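Local coordinates for protein copper induced nitroreductase D (Lactococcus lactis, PDB 2WQF) that binds flavin mononucleotide and is a copper-induced nitroreductase involved in defence against oxidative stress, at residues D54-L59 against F96-F101; A148-Y153 against G175-G180. All coordinates share one frame; numbering follows the deposited sequence.

Overall arrangement
The two contacts lie about 10 Å apart, centre to centre, and both involve the antiparallel sheet of this nitroreductase-family fold; along the chain interaction 1 closes before interaction 2 opens. Interaction 1 sets helix 53-73 against strand 97-104; interaction 2 pairs strand 146-151 with strand 171-182. Strands 97-104 and 171-182 are themselves antiparallel neighbours, so the contacts meet through backbone, with probable hydrogen bonds from I99 N to L177 O and from F101 N to G175 O. F96 and I99 also pack on F179. The touching residues of both contacts are buried, and strands 97-104 and 171-182 link the helix to the flavin-binding strand 146-151.

Interaction 1 (D54-L59 against F96-F101); sequences DAQDKL and FGTILF
Q56 and L59 of helix 53-73 reach T98 at the start of strand 97-104, an α/β packing contact in which the helix lies across one face of the antiparallel sheet of the nitroreductase fold. The axes of the two short segments approach to 7.9 Å, their directions 73° apart, and the backbones are nearest where Q56 faces G97. That end of the strand is irregular: F96 and G97 both face F179 of the neighbouring strand, a classic beta bulge.

The polar part of the contact is one side-chain hydrogen bond. T98 OG1 donates to Q56 OE1 over 2.7 Å, arriving in the plane of the carboxamide and on a lone pair of its oxygen. Q56 CG, anti to the backbone N (chi1 160°), heads toward the strand, a bend at chi2 then places CD, and the side chain crosses that of T98 at about a right angle. Other bonds complete the arrangement: Q56 NE2 is hydrogen-bonded to K93 O, which would fix the rotation of the amide, while T98 OG1 is also hydrogen-bonded to W60 NE1, next to L59 in the same helix. The buried threonine hydroxyl thus has two partners, giving its hydrogen to the amide oxygen and being bonded also to the indole N-H.

Apolar packing lies one helical turn on. The CD2 methyl of L59 rests 3.8 Å from T98 CG2 and 4.2 Å from L100 CD1, so a single leucine branch touches two residues whose side chains leave the same face of the strand. With chi1 at -56°, T98 OG1 stands anti to the carbonyl carbon and CG2 anti to the backbone N, which sends the hydroxyl to Q56 and the methyl to L59. On the backbone side, Q56 CG approaches the carbonyl of F96, with 3.8 Å between CG and F96 O.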
loop_
_atom_site.group_PDB
_atom_site.type_symbol
_atom_site.label_atom_id
_atom_site.label_comp_id
_atom_site.label_asym_id
_atom_site.label_seq_id
_atom_site.Cartn_x
_atom_site.Cartn_y
_atom_site.Cartn_z
ATOM N N ASP A 54 -13.323 -14.929 -21.531
ATOM C CA ASP A 54 -13.370 -16.354 -21.211
ATOM C C ASP A 54 -12.517 -16.706 -20.001
ATOM O O ASP A 54 -12.876 -17.578 -19.233
ATOM C CB ASP A 54 -12.892 -17.201 -22.392
ATOM C CG ASP A 54 -13.890 -17.264 -23.522
ATOM O OD1 ASP A 54 -14.942 -16.613 -23.446
ATOM O OD2 ASP A 54 -13.605 -17.980 -24.498
ATOM N N ALA A 55 -11.381 -16.021 -19.830
ATOM C CA ALA A 55 -10.495 -16.300 -18.708
ATOM C C ALA A 55 -11.149 -15.879 -17.391
ATOM O O ALA A 55 -10.990 -16.538 -16.360
ATOM C CB ALA A 55 -9.140 -15.594 -18.906
ATOM N N GLN A 56 -11.893 -14.781 -17.433
ATOM C CA GLN A 56 -12.632 -14.302 -16.273
ATOM C C GLN A 56 -13.709 -15.346 -15.880
ATOM O O GLN A 56 -13.857 -15.706 -14.713
ATOM C CB GLN A 56 -13.257 -12.951 -16.618
ATOM C CG GLN A 56 -14.438 -12.495 -15.762
ATOM C CD GLN A 56 -14.071 -12.168 -14.334
ATOM O OE1 GLN A 56 -12.899 -12.220 -13.947
ATOM N NE2 GLN A 56 -15.084 -11.817 -13.536
ATOM N N ASP A 57 -14.447 -15.839 -16.865
ATOM C CA ASP A 57 -15.440 -16.883 -16.601
ATOM C C ASP A 57 -14.775 -18.146 -16.024
ATOM O O ASP A 57 -15.289 -18.758 -15.096
ATOM C CB ASP A 57 -16.148 -17.273 -17.893
ATOM C CG ASP A 57 -17.067 -16.208 -18.413
ATOM O OD1 ASP A 57 -17.422 -15.302 -17.640
ATOM O OD2 ASP A 57 -17.459 -16.312 -19.602
ATOM N N LYS A 58 -13.626 -18.532 -16.587
ATOM C CA LYS A 58 -12.931 -19.754 -16.175
ATOM C C LYS A 58 -12.434 -19.669 -14.740
ATOM O O LYS A 58 -12.534 -20.630 -13.980
ATOM C CB LYS A 58 -11.760 -20.052 -17.122
ATOM C CG LYS A 58 -10.961 -21.288 -16.777
ATOM C CD LYS A 58 -10.195 -21.791 -18.003
ATOM C CE LYS A 58 -9.852 -23.274 -17.900
ATOM N NZ LYS A 58 -9.278 -23.821 -19.176
ATOM N N LEU A 59 -11.872 -18.530 -14.366
ATOM C CA LEU A 59 -11.364 -18.354 -13.009
ATOM C C LEU A 59 -12.463 -18.658 -12.003
ATOM O O LEU A 59 -12.273 -19.447 -11.076
ATOM C CB LEU A 59 -10.858 -16.931 -12.776
ATOM C CG LEU A 59 -10.483 -16.632 -11.317
ATOM C CD1 LEU A 59 -9.305 -17.484 -10.875
ATOM C CD2 LEU A 59 -10.155 -15.176 -11.155
ATOM N N PHE A 96 -16.304 -7.597 -15.346
ATOM C CA PHE A 96 -15.557 -7.628 -16.614
ATOM C C PHE A 96 -14.267 -8.437 -16.511
ATOM O O PHE A 96 -13.863 -9.113 -17.446
ATOM C CB PHE A 96 -15.217 -6.201 -17.056
ATOM C CG PHE A 96 -14.564 -6.122 -18.399
ATOM C CD1 PHE A 96 -15.312 -6.209 -19.554
ATOM C CD2 PHE A 96 -13.203 -5.895 -18.507
ATOM C CE1 PHE A 96 -14.731 -6.122 -20.799
ATOM C CE2 PHE A 96 -12.615 -5.814 -19.745
ATOM C CZ PHE A 96 -13.383 -5.919 -20.889
ATOM N N GLY A 97 -13.597 -8.350 -15.366
ATOM C CA GLY A 97 -12.326 -9.031 -15.219
ATOM C C GLY A 97 -11.862 -9.136 -13.788
ATOM O O GLY A 97 -12.503 -8.609 -12.863
ATOM N N THR A 98 -10.713 -9.785 -13.625
ATOM C CA THR A 98 -10.069 -9.970 -12.319
ATOM C C THR A 98 -8.571 -9.734 -12.513
ATOM O O THR A 98 -7.945 -10.294 -13.416
ATOM C CB THR A 98 -10.318 -11.364 -11.690
ATOM O OG1 THR A 98 -11.725 -11.596 -11.591
ATOM C CG2 THR A 98 -9.751 -11.449 -10.308
ATOM N N ILE A 99 -7.995 -8.900 -11.657
ATOM C CA ILE A 99 -6.559 -8.675 -11.642
ATOM C C ILE A 99 -5.978 -9.406 -10.439
ATOM O O ILE A 99 -6.281 -9.061 -9.295
ATOM C CB ILE A 99 -6.228 -7.188 -11.562
ATOM C CG1 ILE A 99 -6.909 -6.409 -12.695
ATOM C CG2 ILE A 99 -4.699 -6.957 -11.532
ATOM C CD1 ILE A 99 -7.096 -4.918 -12.389
ATOM N N LEU A 100 -5.176 -10.432 -10.698
ATOM C CA LEU A 100 -4.526 -11.201 -9.635
ATOM C C LEU A 100 -3.141 -10.637 -9.390
ATOM O O LEU A 100 -2.324 -10.524 -10.298
ATOM C CB LEU A 100 -4.460 -12.685 -9.980
ATOM C CG LEU A 100 -5.846 -13.363 -10.107
ATOM C CD1 LEU A 100 -6.415 -13.214 -11.497
ATOM C CD2 LEU A 100 -5.747 -14.842 -9.745
ATOM N N PHE A 101 -2.940 -10.193 -8.154
ATOM C CA PHE A 101 -1.698 -9.605 -7.690
ATOM C C PHE A 101 -0.847 -10.623 -6.987
ATOM O O PHE A 101 -1.315 -11.269 -6.067
ATOM C CB PHE A 101 -2.004 -8.458 -6.727
ATOM C CG PHE A 101 -2.577 -7.232 -7.406
ATOM C CD1 PHE A 101 -1.752 -6.234 -7.914
ATOM C CD2 PHE A 101 -3.951 -7.097 -7.550
ATOM C CE1 PHE A 101 -2.293 -5.120 -8.509
ATOM C CE2 PHE A 101 -4.496 -5.982 -8.122
ATOM C CZ PHE A 101 -3.675 -4.994 -8.620
#

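Interaction 2 (A148-Y153 against G175-G180). With FMN (flavin mononucleotide), chain B.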
loop_
_atom_site.group_PDB
_atom_site.type_symbol
_atom_site.label_atom_id
_atom_site.label_comp_id
_atom_site.label_asym_id
_atom_site.label_seq_id
_atom_site.Cartn_x
_atom_site.Cartn_y
_atom_site.Cartn_z
ATOM N N ALA A 148 -14.505 -1.667 -8.481
ATOM C CA ALA A 148 -13.755 -2.875 -8.168
ATOM C C ALA A 148 -13.949 -3.253 -6.718
ATOM O O ALA A 148 -14.362 -2.427 -5.889
ATOM C CB ALA A 148 -12.238 -2.687 -8.464
ATOM N N ASN A 149 -13.616 -4.507 -6.406
ATOM C CA ASN A 149 -13.563 -4.995 -5.025
ATOM C C ASN A 149 -12.393 -5.970 -4.908
ATOM O O ASN A 149 -11.971 -6.568 -5.895
ATOM C CB ASN A 149 -14.918 -5.579 -4.589
ATOM C CG ASN A 149 -15.310 -6.812 -5.384
ATOM O OD1 ASN A 149 -14.807 -7.888 -5.151
ATOM N ND2 ASN A 149 -16.191 -6.646 -6.330
ATOM N N LEU A 150 -11.833 -6.058 -3.715
ATOM C CA LEU A 150 -10.627 -6.814 -3.474
ATOM C C LEU A 150 -10.919 -8.068 -2.644
ATOM O O LEU A 150 -11.377 -7.981 -1.511
ATOM C CB LEU A 150 -9.595 -5.932 -2.742
ATOM C CG LEU A 150 -8.230 -6.574 -2.491
ATOM C CD1 LEU A 150 -7.513 -6.850 -3.786
ATOM C CD2 LEU A 150 -7.397 -5.684 -1.578
ATOM N N GLN A 151 -10.641 -9.227 -3.238
ATOM C CA GLN A 151 -10.890 -10.515 -2.638
ATOM C C GLN A 151 -9.603 -11.249 -2.320
ATOM O O GLN A 151 -8.522 -10.932 -2.846
ATOM C CB GLN A 151 -11.762 -11.379 -3.549
ATOM C CG GLN A 151 -13.117 -10.793 -3.875
ATOM C CD GLN A 151 -13.848 -10.338 -2.631
ATOM O OE1 GLN A 151 -13.878 -11.047 -1.633
ATOM N NE2 GLN A 151 -14.408 -9.140 -2.673
ATOM N N HIS A 152 -9.742 -12.256 -1.453
ATOM C CA HIS A 152 -8.641 -13.071 -0.977
ATOM C C HIS A 152 -9.002 -14.552 -0.928
ATOM O O HIS A 152 -9.298 -15.107 0.122
ATOM C CB HIS A 152 -8.159 -12.553 0.376
ATOM C CG HIS A 152 -7.617 -11.164 0.292
ATOM N ND1 HIS A 152 -8.398 -10.047 0.498
ATOM C CD2 HIS A 152 -6.389 -10.707 -0.063
ATOM C CE1 HIS A 152 -7.659 -8.962 0.321
ATOM N NE2 HIS A 152 -6.442 -9.337 -0.047
ATOM N N TYR A 153 -8.971 -15.184 -2.098
ATOM C CA TYR A 153 -9.185 -16.632 -2.213
ATOM C C TYR A 153 -7.850 -17.374 -2.300
ATOM O O TYR A 153 -7.820 -18.580 -2.492
ATOM C CB TYR A 153 -10.090 -16.931 -3.410
ATOM C CG TYR A 153 -11.510 -16.504 -3.137
ATOM C CD1 TYR A 153 -12.313 -17.233 -2.271
ATOM C CD2 TYR A 153 -12.031 -15.362 -3.713
ATOM C CE1 TYR A 153 -13.605 -16.842 -1.998
ATOM C CE2 TYR A 153 -13.325 -14.963 -3.457
ATOM C CZ TYR A 153 -14.107 -15.700 -2.591
ATOM O OH TYR A 153 -15.404 -15.299 -2.334
ATOM N N GLY A 175 -3.832 -11.235 -3.688
ATOM C CA GLY A 175 -5.110 -10.549 -3.739
ATOM C C GLY A 175 -5.699 -10.644 -5.139
ATOM O O GLY A 175 -4.968 -10.842 -6.109
ATOM N N GLN A 176 -7.017 -10.515 -5.244
ATOM C CA GLN A 176 -7.710 -10.547 -6.527
ATOM C C GLN A 176 -8.660 -9.376 -6.617
ATOM O O GLN A 176 -9.663 -9.298 -5.907
ATOM C CB GLN A 176 -8.464 -11.861 -6.732
ATOM C CG GLN A 176 -7.580 -13.083 -6.597
ATOM C CD GLN A 176 -7.488 -13.564 -5.160
ATOM O OE1 GLN A 176 -8.504 -13.818 -4.525
ATOM N NE2 GLN A 176 -6.278 -13.707 -4.656
ATOM N N LEU A 177 -8.342 -8.455 -7.511
ATOM C CA LEU A 177 -9.132 -7.246 -7.668
ATOM C C LEU A 177 -10.114 -7.457 -8.827
ATOM O O LEU A 177 -9.731 -7.493 -9.987
ATOM C CB LEU A 177 -8.233 -6.041 -7.896
ATOM C CG LEU A 177 -8.930 -4.693 -7.874
ATOM C CD1 LEU A 177 -9.404 -4.282 -6.476
ATOM C CD2 LEU A 177 -7.992 -3.611 -8.457
ATOM N N VAL A 178 -11.376 -7.674 -8.473
ATOM C CA VAL A 178 -12.476 -7.872 -9.401
ATOM C C VAL A 178 -12.973 -6.497 -9.833
ATOM O O VAL A 178 -13.184 -5.621 -8.996
ATOM C CB VAL A 178 -13.610 -8.646 -8.721
ATOM C CG1 VAL A 178 -14.745 -8.893 -9.678
ATOM C CG2 VAL A 178 -13.091 -9.978 -8.218
ATOM N N PHE A 179 -13.108 -6.281 -11.144
ATOM C CA PHE A 179 -13.424 -4.954 -11.667
ATOM C C PHE A 179 -14.392 -4.996 -12.826
ATOM O O PHE A 179 -14.531 -5.999 -13.530
ATOM C CB PHE A 179 -12.148 -4.187 -12.043
ATOM C CG PHE A 179 -11.497 -4.657 -13.320
ATOM C CD1 PHE A 179 -11.762 -4.001 -14.510
ATOM C CD2 PHE A 179 -10.664 -5.770 -13.330
ATOM C CE1 PHE A 179 -11.163 -4.422 -15.694
ATOM C CE2 PHE A 179 -10.075 -6.216 -14.521
ATOM C CZ PHE A 179 -10.344 -5.539 -15.697
ATOM N N GLY A 180 -15.102 -3.894 -13.003
ATOM C CA GLY A 180 -16.064 -3.789 -14.087
ATOM C C GLY A 180 -16.869 -2.520 -14.029
ATOM O O GLY A 180 -16.529 -1.588 -13.313
HETATM N N1 FMN B . -13.157 -6.636 0.784
HETATM C C2 FMN B . -13.762 -7.931 0.443
HETATM O O2 FMN B . -14.899 -7.978 0.030
HETATM N N3 FMN B . -13.006 -9.124 0.688
HETATM C C4 FMN B . -11.719 -9.108 1.192
HETATM O O4 FMN B . -11.106 -10.135 1.281
HETATM C C4A FMN B . -11.124 -7.817 1.553
HETATM N N5 FMN B . -9.948 -7.699 2.072
HETATM C C5A FMN B . -9.282 -6.357 2.047
HETATM C C6 FMN B . -7.805 -6.286 2.295
HETATM C C7 FMN B . -7.142 -5.138 2.221
HETATM C C7M FMN B . -5.658 -5.122 2.513
HETATM C C8 FMN B . -7.906 -3.885 1.850
HETATM C C8M FMN B . -7.158 -2.573 1.689
HETATM C C9 FMN B . -9.229 -3.921 1.653
HETATM C C9A FMN B . -9.974 -5.228 1.744
HETATM N N10 FMN B . -11.388 -5.327 1.560
HETATM C C10 FMN B . -11.935 -6.585 1.299
HETATM C "C1'" FMN B . -12.202 -4.146 1.306
HETATM C "C2'" FMN B . -12.356 -3.312 2.574
HETATM O "O2'" FMN B . -13.259 -3.952 3.438
HETATM C "C3'" FMN B . -12.825 -1.916 2.157
HETATM O "O3'" FMN B . -11.737 -1.356 1.446
HETATM C "C4'" FMN B . -13.127 -1.046 3.390
HETATM O "O4'" FMN B . -14.288 -1.525 4.052
HETATM C "C5'" FMN B . -13.322 0.424 3.025
HETATM O "O5'" FMN B . -14.378 0.524 2.080
HETATM P P FMN B . -14.094 1.176 0.611
HETATM O O1P FMN B . -13.474 2.504 0.777
HETATM O O2P FMN B . -13.142 0.197 -0.176
HETATM O O3P FMN B . -15.523 1.256 -0.083
#
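A148-Q151 runs antiparallel to Q176-F179, with N149-V178 and Q151-Q176 as the hydrogen-bonded pairs and A148-F179 and L150-L177 as the non-hydrogen-bonded ones. Just past the strand, Y153 N donates to Q176 OE1 (2.8 Å, 175° at the hydrogen), on a lone pair in the amide plane, so a side chain extends the backbone pairing. Q176 NE2 is held in turn by N154 OD1. L177 CD1 packs against A148 CB at 3.8 Å, whereas N149 and V178 lie side by side on the other face.

From this contact Q151 and H152 bind the pyrimidine end of the flavin, which Y14, K189 and R10 also hydrogen-bond. Q151 CG stands anti to the carbonyl carbon (chi1 -59°), and a bend at chi2 turns CD toward FMN. NE2 donates to FMN O2 (3.0 Å) and N149 OD1 (2.8 Å); OE1 accepts weakly from FMN N3. H152 ND1 donates to FMN O4 over 2.8 Å. An alanine in place of Q151 would probably leave FMN O2 and N3 without these partners and N149 OD1 without its amide donor. The donor at O2 may help to stabilise negative charge building up around N1-C2=O2 on flavin reduction.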